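Local coordinates for magnesium and cobalt efflux protein CorC (Neisseria meningitidis serogroup B, PDB 3OI8) that probably takes part in magnesium and cobalt ion transport, and is represented here by a part that includes its adenosine-binding tandem CBS domains, at residues Ala43-Ser48 with Ser146-Phe151; Arg73-Gly78 with Asn133-Val138. One frame throughout, in Å; residues are numbered along the deposited sequence.

Contact 1 (Ala43-Ser48 with Ser146-Phe151); sequences AMITRS and SGLVTF. With ADN (adenosine), chain C.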
loop_
_atom_site.group_PDB
_atom_site.type_symbol
_atom_site.label_atom_id
_atom_site.label_comp_id
_atom_site.label_asym_id
_atom_site.label_seq_id
_atom_site.Cartn_x
_atom_site.Cartn_y
_atom_site.Cartn_z
ATOM N N ALA A 43 5.963 -5.786 13.465
ATOM C CA ALA A 43 5.163 -4.792 12.740
ATOM C C ALA A 43 3.676 -4.898 13.027
ATOM O O ALA A 43 2.891 -4.066 12.579
ATOM C CB ALA A 43 5.402 -4.892 11.219
HETATM N N MSE A 44 3.287 -5.921 13.773
HETATM C CA MSE A 44 1.870 -6.180 13.998
HETATM C C MSE A 44 1.214 -5.244 15.011
HETATM O O MSE A 44 1.879 -4.635 15.856
HETATM C CB MSE A 44 1.653 -7.629 14.426
HETATM C CG MSE A 44 2.240 -7.950 15.783
HETATM SE SE MSE A 44 1.648 -9.699 16.387
HETATM C CE MSE A 44 3.005 -10.006 17.752
ATOM N N ILE A 45 -0.104 -5.126 14.894
ATOM C CA ILE A 45 -0.934 -4.484 15.908
ATOM C C ILE A 45 -1.467 -5.567 16.836
ATOM O O ILE A 45 -2.089 -6.523 16.381
ATOM C CB ILE A 45 -2.102 -3.752 15.250
ATOM C CG1 ILE A 45 -1.556 -2.671 14.309
ATOM C CG2 ILE A 45 -3.043 -3.169 16.319
ATOM C CD1 ILE A 45 -2.591 -2.121 13.362
ATOM N N THR A 46 -1.217 -5.434 18.135
ATOM C CA THR A 46 -1.534 -6.516 19.065
ATOM C C THR A 46 -3.048 -6.696 19.221
ATOM O O THR A 46 -3.794 -5.731 19.067
ATOM C CB THR A 46 -0.911 -6.270 20.446
ATOM O OG1 THR A 46 -1.044 -7.460 21.237
ATOM C CG2 THR A 46 -1.605 -5.096 21.142
ATOM N N ARG A 47 -3.484 -7.918 19.548
ATOM C CA ARG A 47 -4.916 -8.254 19.636
ATOM C C ARG A 47 -5.758 -7.237 20.402
ATOM O O ARG A 47 -6.762 -6.737 19.898
ATOM C CB ARG A 47 -5.110 -9.633 20.272
ATOM C CG ARG A 47 -6.566 -10.055 20.429
ATOM C CD ARG A 47 -6.666 -11.319 21.299
ATOM N NE ARG A 47 -6.162 -11.113 22.661
ATOM C CZ ARG A 47 -4.942 -11.463 23.080
ATOM N NH1 ARG A 47 -4.087 -12.034 22.242
ATOM N NH2 ARG A 47 -4.571 -11.252 24.343
ATOM N N SER A 48 -5.361 -6.939 21.629
ATOM C CA SER A 48 -6.161 -6.057 22.465
ATOM C C SER A 48 -6.308 -4.644 21.889
ATOM O O SER A 48 -7.074 -3.845 22.410
ATOM C CB SER A 48 -5.621 -6.024 23.906
ATOM O OG SER A 48 -4.201 -5.961 23.929
ATOM N N SER A 146 -3.159 -13.303 17.872
ATOM C CA SER A 146 -2.108 -12.492 18.492
ATOM C C SER A 146 -2.252 -11.035 18.082
ATOM O O SER A 146 -1.869 -10.134 18.815
ATOM C CB SER A 146 -0.712 -12.972 18.071
ATOM O OG SER A 146 -0.518 -14.331 18.392
ATOM N N GLY A 147 -2.779 -10.810 16.887
ATOM C CA GLY A 147 -2.999 -9.459 16.409
ATOM C C GLY A 147 -3.235 -9.475 14.912
ATOM O O GLY A 147 -3.700 -10.470 14.358
ATOM N N LEU A 148 -2.927 -8.367 14.257
ATOM C CA LEU A 148 -3.088 -8.282 12.809
ATOM C C LEU A 148 -1.872 -7.542 12.259
ATOM O O LEU A 148 -1.129 -6.903 13.024
ATOM C CB LEU A 148 -4.411 -7.580 12.440
ATOM C CG LEU A 148 -4.622 -6.104 12.803
ATOM C CD1 LEU A 148 -3.860 -5.173 11.862
ATOM C CD2 LEU A 148 -6.123 -5.745 12.769
ATOM N N VAL A 149 -1.644 -7.664 10.958
ATOM C CA VAL A 149 -0.527 -6.975 10.313
ATOM C C VAL A 149 -0.972 -6.499 8.935
ATOM O O VAL A 149 -1.746 -7.195 8.244
ATOM C CB VAL A 149 0.773 -7.858 10.270
ATOM C CG1 VAL A 149 0.528 -9.186 9.571
ATOM C CG2 VAL A 149 1.950 -7.091 9.631
ATOM N N THR A 150 -0.530 -5.298 8.556
ATOM C CA THR A 150 -0.959 -4.708 7.294
ATOM C C THR A 150 0.212 -4.340 6.374
ATOM O O THR A 150 1.317 -4.043 6.830
ATOM C CB THR A 150 -1.802 -3.423 7.525
ATOM O OG1 THR A 150 -0.936 -2.367 7.951
ATOM C CG2 THR A 150 -2.878 -3.651 8.606
ATOM N N PHE A 151 -0.076 -4.378 5.077
ATOM C CA PHE A 151 0.838 -3.974 4.013
ATOM C C PHE A 151 1.351 -2.565 4.266
ATOM O O PHE A 151 2.555 -2.319 4.287
ATOM C CB PHE A 151 0.094 -4.052 2.673
ATOM C CG PHE A 151 0.876 -3.523 1.491
ATOM C CD1 PHE A 151 1.914 -4.262 0.942
ATOM C CD2 PHE A 151 0.541 -2.306 0.910
ATOM C CE1 PHE A 151 2.634 -3.778 -0.151
ATOM C CE2 PHE A 151 1.248 -1.818 -0.181
ATOM C CZ PHE A 151 2.298 -2.556 -0.715
HETATM O "O5'" ADN C . -5.161 2.984 9.410
HETATM C "C5'" ADN C . -4.048 3.778 9.735
HETATM C "C4'" ADN C . -3.045 2.963 10.605
HETATM O "O4'" ADN C . -3.754 2.268 11.674
HETATM C "C3'" ADN C . -2.309 1.901 9.760
HETATM O "O3'" ADN C . -1.012 2.345 9.465
HETATM C "C2'" ADN C . -2.260 0.672 10.635
HETATM O "O2'" ADN C . -1.064 0.650 11.380
HETATM C "C1'" ADN C . -3.420 0.844 11.616
HETATM N N9 ADN C . -4.593 0.069 11.214
HETATM C C8 ADN C . -5.169 -0.083 9.814
HETATM N N7 ADN C . -6.405 -0.935 9.925
HETATM C C5 ADN C . -6.594 -1.302 11.407
HETATM C C6 ADN C . -7.679 -2.143 12.145
HETATM N N6 ADN C . -8.797 -2.707 11.387
HETATM N N1 ADN C . -7.596 -2.322 13.590
HETATM C C2 ADN C . -6.462 -1.694 14.386
HETATM N N3 ADN C . -5.398 -0.865 13.663
HETATM C C4 ADN C . -5.481 -0.681 12.192
HETATM O O HOH W 1 0.699 -4.048 10.962
HETATM O O HOH W 2 -0.091 -9.916 20.887
#
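Ile45 and Leu148 are brought alongside each other by different first torsions: CG1 of Ile45 sits beside its backbone N and anti to the carbonyl carbon (chi1 -61°), whereas CG of Leu148 takes the crowded position between N and the carbonyl carbon (chi1 65°). Both side chains leave the same face of an antiparallel pairing that is characteristic of tandem CBS domains, in which short strand 45-46, from the first CBS range, edges the sheet of the second. The branches meet at Ile45 CD1 and Leu148 CD1, 3.6 Å apart. Both also line the adenosine pocket: Ile45 CD1 lies 3.1 Å from N3 of the purine, a very close approach, and Leu148 CD2 comes within 3.8 Å of its N1. The hydrogen-bonded pair beneath is reciprocal. Ile45 N donates to Leu148 O over 2.8 Å, nearly along the C=O axis, and Leu148 N returns a bond to Ile45 O in that carbonyl's plane.

Farther along, Arg47 N reaches Ser146 O over 2.8 Å but stands 41° out of the carbonyl plane, consistent with strand 45-46 turning into the 3-10 segment. Gly147, lacking a side chain, lets its CA approach Ile45 O to 3.1 Å as a CH...O contact. Ser146 and Gly147 both face Val138, forming a classic beta bulge, and Ser146 OG is hydrogen-bonded to Glu117. On the other side of the sheet from Ile45 and Leu148, Met44, present as selenomethionine, packs its CB against Val149 CB. Past the last direct backbone bond, a water donates to Ala43 O and accepts from Thr150 N, the second of these bonds measuring 3.0 Å.

Contact 2 (Arg73-Gly78 with Asn133-Val138); sequences RFPVIG and NHMAIV. With ADN (adenosine), chain C.
Arg73 O is gripped by one hydrogen bond from adenosine, ADN N6 donating to it over 2.8 Å with an N-H...O angle of 160°. Such recognition of the adenine amino group by a backbone carbonyl fits the nucleoside cleft of a CBS pair, whose two sheets face each other here: strands 73-77 and 135-138 belong to different sheets, and their axes cross at -39°, 8.7 Å apart. Side chains fill the gap. Met135, present as selenomethionine, runs out with CG anti to its backbone N and bends at chi3, which sets CE against the same carbonyl, 3.4 Å from Arg73 O. That methyl also borders the purine, with Met135 CE 3.8 Å from ADN N7. The Met135 and Pro75 side chains cross at about a right angle, with Met135 SE 3.9 Å from Pro75 CD. Deeper in, Ile137 CD1 packs on Pro75 CG at 4.0 Å, so the proline bridges two side chains of the opposing strand.

At the end near His134 the packing becomes polar. The Arg73 chain, bent at chi2 and chi3, lays its guanidinium flat on the imidazole, with centres 4.2 Å apart and planes inclined by 21°. His134 NE2 is hydrogen-bonded to Glu152 OE2 of the second subunit, which helps set the ring's orientation and ties the stack to the dimer interface. The carboxylate may favour a protonated imidazole, while the guanidinium above it would oppose that. The stack is offset: NH2 of Arg73 lies over the ring face, while the guanidinium reaches back over His134 CB, which is 3.4 Å from Arg73 NE.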
loop_
_atom_site.group_PDB
_atom_site.type_symbol
_atom_site.label_atom_id
_atom_site.label_comp_id
_atom_site.label_asym_id
_atom_site.label_seq_id
_atom_site.Cartn_x
_atom_site.Cartn_y
_atom_site.Cartn_z
ATOM N N ARG A 73 -9.532 -1.559 6.204
ATOM C CA ARG A 73 -9.888 -2.978 6.376
ATOM C C ARG A 73 -10.070 -3.314 7.849
ATOM O O ARG A 73 -9.363 -2.768 8.690
ATOM C CB ARG A 73 -8.802 -3.866 5.766
ATOM C CG ARG A 73 -8.971 -4.052 4.268
ATOM C CD ARG A 73 -7.664 -4.205 3.566
ATOM N NE ARG A 73 -6.860 -3.000 3.711
ATOM C CZ ARG A 73 -6.608 -2.141 2.731
ATOM N NH1 ARG A 73 -5.866 -1.073 2.973
ATOM N NH2 ARG A 73 -7.087 -2.353 1.511
ATOM N N PHE A 74 -11.021 -4.208 8.143
ATOM C CA PHE A 74 -11.391 -4.567 9.518
ATOM C C PHE A 74 -11.642 -6.070 9.651
ATOM O O PHE A 74 -12.436 -6.636 8.891
ATOM C CB PHE A 74 -12.690 -3.849 9.904
ATOM C CG PHE A 74 -12.611 -2.349 9.813
ATOM C CD1 PHE A 74 -12.438 -1.583 10.953
ATOM C CD2 PHE A 74 -12.714 -1.711 8.594
ATOM C CE1 PHE A 74 -12.367 -0.197 10.882
ATOM C CE2 PHE A 74 -12.632 -0.328 8.511
ATOM C CZ PHE A 74 -12.454 0.430 9.653
ATOM N N PRO A 75 -10.984 -6.720 10.623
ATOM C CA PRO A 75 -11.356 -8.101 10.961
ATOM C C PRO A 75 -12.804 -8.114 11.425
ATOM O O PRO A 75 -13.225 -7.196 12.118
ATOM C CB PRO A 75 -10.475 -8.424 12.180
ATOM C CG PRO A 75 -9.349 -7.417 12.130
ATOM C CD PRO A 75 -9.929 -6.182 11.507
ATOM N N VAL A 76 -13.553 -9.142 11.068
ATOM C CA VAL A 76 -14.918 -9.279 11.562
ATOM C C VAL A 76 -14.931 -10.480 12.505
ATOM O O VAL A 76 -14.419 -11.538 12.146
ATOM C CB VAL A 76 -15.914 -9.487 10.416
ATOM C CG1 VAL A 76 -17.313 -9.835 10.969
ATOM C CG2 VAL A 76 -15.995 -8.215 9.537
ATOM N N ILE A 77 -15.504 -10.310 13.697
ATOM C CA ILE A 77 -15.414 -11.340 14.728
ATOM C C ILE A 77 -16.770 -11.933 15.102
ATOM O O ILE A 77 -17.832 -11.319 14.901
ATOM C CB ILE A 77 -14.761 -10.822 16.018
ATOM C CG1 ILE A 77 -15.592 -9.677 16.615
ATOM C CG2 ILE A 77 -13.324 -10.418 15.764
ATOM C CD1 ILE A 77 -15.319 -9.386 18.071
ATOM N N GLY A 78 -16.710 -13.137 15.650
ATOM C CA GLY A 78 -17.883 -13.795 16.186
ATOM C C GLY A 78 -17.947 -13.489 17.667
ATOM O O GLY A 78 -18.204 -12.351 18.054
ATOM N N ASN A 133 -3.137 -8.870 -1.347
ATOM C CA ASN A 133 -3.619 -8.836 0.022
ATOM C C ASN A 133 -3.103 -7.572 0.693
ATOM O O ASN A 133 -2.054 -7.042 0.295
ATOM C CB ASN A 133 -3.105 -10.065 0.787
ATOM C CG ASN A 133 -4.070 -10.519 1.847
ATOM O OD1 ASN A 133 -5.285 -10.407 1.663
ATOM N ND2 ASN A 133 -3.548 -11.021 2.974
ATOM N N HIS A 134 -3.829 -7.091 1.704
ATOM C CA HIS A 134 -3.398 -5.910 2.459
ATOM C C HIS A 134 -3.304 -6.137 3.968
ATOM O O HIS A 134 -2.629 -5.392 4.678
ATOM C CB HIS A 134 -4.337 -4.737 2.188
ATOM C CG HIS A 134 -4.137 -4.116 0.845
ATOM N ND1 HIS A 134 -4.970 -4.368 -0.223
ATOM C CD2 HIS A 134 -3.179 -3.274 0.388
ATOM C CE1 HIS A 134 -4.538 -3.701 -1.280
ATOM N NE2 HIS A 134 -3.454 -3.029 -0.935
HETATM N N MSE A 135 -3.993 -7.158 4.455
HETATM C CA MSE A 135 -4.017 -7.415 5.891
HETATM C C MSE A 135 -3.969 -8.914 6.152
HETATM O O MSE A 135 -4.530 -9.702 5.390
HETATM C CB MSE A 135 -5.265 -6.769 6.526
HETATM C CG MSE A 135 -5.619 -7.244 7.938
HETATM SE SE MSE A 135 -7.223 -6.352 8.661
HETATM C CE MSE A 135 -6.483 -4.557 8.916
ATOM N N ALA A 136 -3.264 -9.307 7.204
ATOM C CA ALA A 136 -3.316 -10.691 7.653
ATOM C C ALA A 136 -3.598 -10.701 9.147
ATOM O O ALA A 136 -3.333 -9.723 9.849
ATOM C CB ALA A 136 -2.021 -11.406 7.365
ATOM N N ILE A 137 -4.133 -11.813 9.623
ATOM C CA ILE A 137 -4.385 -11.982 11.047
ATOM C C ILE A 137 -3.242 -12.824 11.591
ATOM O O ILE A 137 -2.918 -13.869 11.026
ATOM C CB ILE A 137 -5.709 -12.719 11.281
ATOM C CG1 ILE A 137 -6.885 -11.945 10.649
ATOM C CG2 ILE A 137 -5.881 -13.030 12.779
ATOM C CD1 ILE A 137 -7.108 -10.551 11.209
ATOM N N VAL A 138 -2.623 -12.361 12.673
ATOM C CA VAL A 138 -1.498 -13.066 13.259
ATOM C C VAL A 138 -2.005 -14.038 14.315
ATOM O O VAL A 138 -2.806 -13.669 15.171
ATOM C CB VAL A 138 -0.506 -12.074 13.852
ATOM C CG1 VAL A 138 0.758 -12.794 14.373
ATOM C CG2 VAL A 138 -0.156 -11.033 12.779
HETATM O "O5'" ADN C . -5.161 2.984 9.410
HETATM C "C5'" ADN C . -4.048 3.778 9.735
HETATM C "C4'" ADN C . -3.045 2.963 10.605
HETATM O "O4'" ADN C . -3.754 2.268 11.674
HETATM C "C3'" ADN C . -2.309 1.901 9.760
HETATM O "O3'" ADN C . -1.012 2.345 9.465
HETATM C "C2'" ADN C . -2.260 0.672 10.635
HETATM O "O2'" ADN C . -1.064 0.650 11.380
HETATM C "C1'" ADN C . -3.420 0.844 11.616
HETATM N N9 ADN C . -4.593 0.069 11.214
HETATM C C8 ADN C . -5.169 -0.083 9.814
HETATM N N7 ADN C . -6.405 -0.935 9.925
HETATM C C5 ADN C . -6.594 -1.302 11.407
HETATM C C6 ADN C . -7.679 -2.143 12.145
HETATM N N6 ADN C . -8.797 -2.707 11.387
HETATM N N1 ADN C . -7.596 -2.322 13.590
HETATM C C2 ADN C . -6.462 -1.694 14.386
HETATM N N3 ADN C . -5.398 -0.865 13.663
HETATM C C4 ADN C . -5.481 -0.681 12.192
#

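How the contacts relate
Strand 145-150 of contact 1 and strand 135-139 of contact 2 are consecutive in the chain and neighbours in one sheet, joined by the probable hydrogen bonds Ser146 N to Val138 O and Gly147 O to Val138 N. Contact 2 is nested inside the loop that contact 1 closes. Contact 1 works within that sheet, at its edge, through backbone bonds, and is partly buried; contact 2 is a buried contact between sheets, made mostly by side chains, with no backbone pairing between the strands. Both unite the two CBS ranges and both border adenosine: 43-48 with 146-151 gives apolar walls, while 73-78 with 133-138 adds a carbonyl acceptor and, through His134, a link to the second subunit.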